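Local coordinates for protein N-acetylglucosamine-6-phosphate deacetylase (Thermotoga maritima, PDB 1O12) that probably removes the acetyl group from N-acetylglucosamine-6-phosphate, as a metal-dependent deacetylase of the NagA family in the amidohydrolase superfamily, at residues M78-F81 with L82-Q85; S189-T192 with F193-M197. All coordinates share one frame; numbering follows the deposited sequence.

Contact 1 (M78-F81 with L82-Q85)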
loop_
_atom_site.group_PDB
_atom_site.type_symbol
_atom_site.label_atom_id
_atom_site.label_comp_id
_atom_site.label_asym_id
_atom_site.label_seq_id
_atom_site.Cartn_x
_atom_site.Cartn_y
_atom_site.Cartn_z
HETATM N N MSE A 78 33.369 1.356 15.545
HETATM C CA MSE A 78 32.128 0.893 14.941
HETATM C C MSE A 78 32.274 -0.536 14.439
HETATM O O MSE A 78 31.447 -1.398 14.771
HETATM C CB MSE A 78 31.736 1.812 13.792
HETATM C CG MSE A 78 31.376 3.203 14.258
HETATM SE SE MSE A 78 30.911 4.499 12.859
HETATM C CE MSE A 78 29.184 3.773 12.305
ATOM N N GLU A 79 33.333 -0.802 13.670
ATOM C CA GLU A 79 33.533 -2.134 13.116
ATOM C C GLU A 79 33.524 -3.250 14.154
ATOM O O GLU A 79 32.788 -4.231 14.040
ATOM C CB GLU A 79 34.844 -2.212 12.345
ATOM C CG GLU A 79 35.207 -3.626 11.890
ATOM C CD GLU A 79 36.378 -3.662 10.901
ATOM O OE1 GLU A 79 36.785 -4.773 10.493
ATOM O OE2 GLU A 79 36.897 -2.582 10.525
ATOM N N GLU A 80 34.370 -3.082 15.156
ATOM C CA GLU A 80 34.533 -4.024 16.223
ATOM C C GLU A 80 33.185 -4.316 16.923
ATOM O O GLU A 80 32.853 -5.473 17.197
ATOM C CB GLU A 80 35.589 -3.456 17.188
ATOM C CG GLU A 80 36.079 -4.410 18.254
ATOM C CD GLU A 80 36.194 -5.860 17.752
ATOM O OE1 GLU A 80 36.785 -6.096 16.661
ATOM O OE2 GLU A 80 35.691 -6.765 18.466
ATOM N N PHE A 81 32.387 -3.296 17.203
ATOM C CA PHE A 81 31.116 -3.577 17.857
ATOM C C PHE A 81 30.148 -4.327 16.945
ATOM O O PHE A 81 29.520 -5.307 17.358
ATOM C CB PHE A 81 30.437 -2.297 18.325
ATOM C CG PHE A 81 29.135 -2.547 19.008
ATOM C CD1 PHE A 81 29.102 -3.175 20.254
ATOM C CD2 PHE A 81 27.931 -2.246 18.375
ATOM C CE1 PHE A 81 27.877 -3.515 20.870
ATOM C CE2 PHE A 81 26.703 -2.584 18.981
ATOM C CZ PHE A 81 26.681 -3.221 20.231
ATOM N N LEU A 82 30.031 -3.847 15.705
ATOM C CA LEU A 82 29.128 -4.439 14.723
ATOM C C LEU A 82 29.254 -5.950 14.539
ATOM O O LEU A 82 28.262 -6.627 14.213
ATOM C CB LEU A 82 29.281 -3.720 13.384
ATOM C CG LEU A 82 28.763 -2.288 13.500
ATOM C CD1 LEU A 82 28.693 -1.667 12.134
ATOM C CD2 LEU A 82 27.388 -2.275 14.154
ATOM N N TYR A 83 30.453 -6.481 14.756
ATOM C CA TYR A 83 30.662 -7.910 14.622
ATOM C C TYR A 83 29.806 -8.636 15.649
ATOM O O TYR A 83 29.333 -9.746 15.402
ATOM C CB TYR A 83 32.144 -8.261 14.796
ATOM C CG TYR A 83 32.979 -7.911 13.573
ATOM C CD1 TYR A 83 32.534 -8.235 12.284
ATOM C CD2 TYR A 83 34.218 -7.256 13.693
ATOM C CE1 TYR A 83 33.290 -7.913 11.158
ATOM C CE2 TYR A 83 34.984 -6.934 12.566
ATOM C CZ TYR A 83 34.508 -7.261 11.313
ATOM O OH TYR A 83 35.215 -6.927 10.204
ATOM N N SER A 84 29.586 -8.001 16.797
ATOM C CA SER A 84 28.758 -8.593 17.853
ATOM C C SER A 84 27.281 -8.540 17.487
ATOM O O SER A 84 26.443 -9.004 18.245
ATOM C CB SER A 84 28.935 -7.858 19.169
ATOM O OG SER A 84 28.360 -6.569 19.106
ATOM N N GLN A 85 26.961 -7.948 16.343
ATOM C CA GLN A 85 25.583 -7.883 15.889
ATOM C C GLN A 85 25.477 -8.716 14.617
ATOM O O GLN A 85 24.440 -8.731 13.951
ATOM C CB GLN A 85 25.175 -6.430 15.623
ATOM C CG GLN A 85 25.089 -5.603 16.869
ATOM C CD GLN A 85 24.123 -6.193 17.869
ATOM O OE1 GLN A 85 22.986 -6.462 17.539
ATOM N NE2 GLN A 85 24.577 -6.403 19.098
#
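Glu79 and Tyr83, one turn apart on the helix of residues 75-83, run side by side in the same direction and join at their polar ends. The phenol OH of Tyr83 donates to OE1 of Glu79 at 2.7 Å, meeting that oxygen on its anti side and 25° out of the carboxylate plane. Glu79 gets there by an extended chain: CG stands opposite the backbone N (chi1 173°) and the later torsions stay open, which lays CG against the tyrosine ring, 3.4 Å from CE2. Carboxylate and ring are steeply inclined to each other, and the backbone O of Glu79 lies over one ring face. The other carboxylate oxygen, OE2, is bonded to Thr119 and Tyr112, so the acid ties its own helix to residues further along the chain. A phenylalanine in place of Tyr83 would probably keep the ring packing but leave OE1 of Glu79 without its phenol donor, with a weak bond from Ser120 N remaining to it.

The pattern illustrates i to i+4 pairing near the C-terminal end of a helix in an amidohydrolase barrel domain. Leu82 N donates to Met78 O at 3.0 Å in a nearly straight bond, whereas the next one, Tyr83 N to Glu79 O, is weak. Beyond it Ser84 N bonds instead to Phe81 O at 2.8 Å, a tighter turn in which the donor sits well above the carbonyl plane. The hydroxyl of Ser84 is turned back over one face of the Phe81 ring, with OG 3.6 Å from CE1. At the ring's far end CZ approaches NE2 of Gln85, whose amide plane is only 19° from the ring plane; OE1 of Gln85 accepts from Ser308 N.

Contact 2 (S189-T192 with F193-M197)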
loop_
_atom_site.group_PDB
_atom_site.type_symbol
_atom_site.label_atom_id
_atom_site.label_comp_id
_atom_site.label_asym_id
_atom_site.label_seq_id
_atom_site.Cartn_x
_atom_site.Cartn_y
_atom_site.Cartn_z
ATOM N N SER A 189 12.468 14.087 0.986
ATOM C CA SER A 189 11.955 14.794 -0.167
ATOM C C SER A 189 10.447 14.965 -0.190
ATOM O O SER A 189 9.715 14.227 0.469
ATOM C CB SER A 189 12.397 14.021 -1.410
ATOM O OG SER A 189 11.447 14.094 -2.457
ATOM N N ILE A 190 9.976 15.958 -0.939
ATOM C CA ILE A 190 8.525 16.142 -1.082
ATOM C C ILE A 190 8.158 15.887 -2.528
ATOM O O ILE A 190 7.041 16.119 -2.936
ATOM C CB ILE A 190 8.016 17.560 -0.693
ATOM C CG1 ILE A 190 8.840 18.635 -1.394
ATOM C CG2 ILE A 190 8.000 17.714 0.808
ATOM C CD1 ILE A 190 8.547 20.030 -0.822
ATOM N N ALA A 191 9.114 15.398 -3.299
ATOM C CA ALA A 191 8.882 15.113 -4.700
ATOM C C ALA A 191 7.596 14.321 -4.977
ATOM O O ALA A 191 7.172 13.446 -4.202
ATOM C CB ALA A 191 10.080 14.368 -5.277
ATOM N N THR A 192 7.001 14.626 -6.118
ATOM C CA THR A 192 5.788 13.976 -6.548
ATOM C C THR A 192 6.177 12.653 -7.178
ATOM O O THR A 192 7.346 12.330 -7.296
ATOM C CB THR A 192 5.082 14.823 -7.617
ATOM O OG1 THR A 192 5.974 15.005 -8.725
ATOM C CG2 THR A 192 4.704 16.195 -7.057
ATOM N N PHE A 193 5.173 11.897 -7.592
ATOM C CA PHE A 193 5.385 10.626 -8.247
ATOM C C PHE A 193 6.150 10.802 -9.552
ATOM O O PHE A 193 7.043 10.001 -9.862
ATOM C CB PHE A 193 4.046 9.974 -8.543
ATOM C CG PHE A 193 4.153 8.714 -9.345
ATOM C CD1 PHE A 193 4.521 7.520 -8.738
ATOM C CD2 PHE A 193 3.878 8.721 -10.706
ATOM C CE1 PHE A 193 4.615 6.360 -9.464
ATOM C CE2 PHE A 193 3.970 7.550 -11.452
ATOM C CZ PHE A 193 4.339 6.366 -10.825
ATOM N N GLU A 194 5.819 11.842 -10.317
ATOM C CA GLU A 194 6.495 12.057 -11.601
ATOM C C GLU A 194 7.938 12.526 -11.454
ATOM O O GLU A 194 8.778 12.207 -12.301
ATOM C CB GLU A 194 5.720 13.060 -12.486
ATOM C CG GLU A 194 4.324 12.576 -12.972
ATOM C CD GLU A 194 4.360 11.279 -13.815
ATOM O OE1 GLU A 194 3.274 10.664 -13.987
ATOM O OE2 GLU A 194 5.454 10.876 -14.309
ATOM N N GLU A 195 8.218 13.289 -10.398
ATOM C CA GLU A 195 9.573 13.773 -10.193
ATOM C C GLU A 195 10.475 12.627 -9.780
ATOM O O GLU A 195 11.636 12.556 -10.176
ATOM C CB GLU A 195 9.603 14.885 -9.158
ATOM C CG GLU A 195 8.951 16.149 -9.655
ATOM C CD GLU A 195 8.806 17.194 -8.567
ATOM O OE1 GLU A 195 8.323 16.861 -7.455
ATOM O OE2 GLU A 195 9.171 18.361 -8.841
ATOM N N PHE A 196 9.932 11.714 -8.993
ATOM C CA PHE A 196 10.695 10.551 -8.599
ATOM C C PHE A 196 10.908 9.709 -9.854
ATOM O O PHE A 196 12.005 9.206 -10.085
ATOM C CB PHE A 196 9.935 9.732 -7.561
ATOM C CG PHE A 196 10.507 8.380 -7.342
ATOM C CD1 PHE A 196 11.560 8.195 -6.469
ATOM C CD2 PHE A 196 10.032 7.300 -8.058
ATOM C CE1 PHE A 196 12.137 6.939 -6.313
ATOM C CE2 PHE A 196 10.600 6.046 -7.915
ATOM C CZ PHE A 196 11.648 5.859 -7.047
HETATM N N MSE A 197 9.856 9.560 -10.662
HETATM C CA MSE A 197 9.921 8.767 -11.898
HETATM C C MSE A 197 11.010 9.212 -12.885
HETATM O O MSE A 197 11.543 8.393 -13.660
HETATM C CB MSE A 197 8.572 8.784 -12.615
HETATM C CG MSE A 197 7.523 7.924 -11.959
HETATM SE SE MSE A 197 7.933 5.982 -12.036
HETATM C CE MSE A 197 7.453 5.646 -13.905
HETATM O O HOH W 1 7.312 18.522 -4.894
#
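Thr192 leads the backbone from an extended loop into the helix that starts at Phe193, and its carbonyl O takes the first helical bond, from Phe196 N at 3.2 Å. Its side chain works in the same turn. OG1 accepts from Glu195 N at 3.3 Å, so Thr192 is the N-cap, and Glu195 answers by returning its carboxylate to the cap residue: OE1 takes the N-H of Thr192 at 2.9 Å through its anti lone pair, nearly straight at 167°. These two reciprocal bonds make a capping box, which satisfies the N-H of the cap residue and that of Glu195 in the first turn. Thr192 holds OG1 between its backbone N and carbonyl carbon (chi1 59°), the rotamer that brings the hydroxyl to the first turn. Glu195 crosses it at a slant, with CG 3.3 Å from OG1, and OG1 also makes a weak bond to OE1.

OE1 has further neighbours. A water donates to it and to Ile190 O, tying the carboxylate to the loop, while CB of Ala191 lies 3.7 Å from OE1 of Glu195. Just upstream, Ser189 OG accepts from Ala191 N at 2.8 Å in an ST turn, and the same hydroxyl is bonded to Glu167.

The loop follows strand 183-186 and is pinned by backbone bonding between Ser189 and Gly213. Phe193 N bonds to Glu221, and the side chains of Phe193 and Phe196 both pack on Ala227, which sets the start of helix 193-200 against helix 223-230, while Phe193 also touches Glu248 of the second subunit.

How the contacts relate
Contact 1 and contact 2 follow one another along the chain, both within the amidohydrolase barrel domain, yet they lie on opposite sides of the chain's centre. Their centres are 36 Å apart and their nearest atoms about 23 Å, so neither touches the other. One lies near the close of helix 75-83, just ahead of strand 87-93; the other opens helix 193-200 just after strand 183-186. Contact 1 thus belongs to the last part of one helix, while contact 2 caps the start of another in the same domain. Neither belongs to the iron site: the side chain of Met78 is about 11 Å from that of Glu127, and that of Ala191 about 10 Å from that of His188.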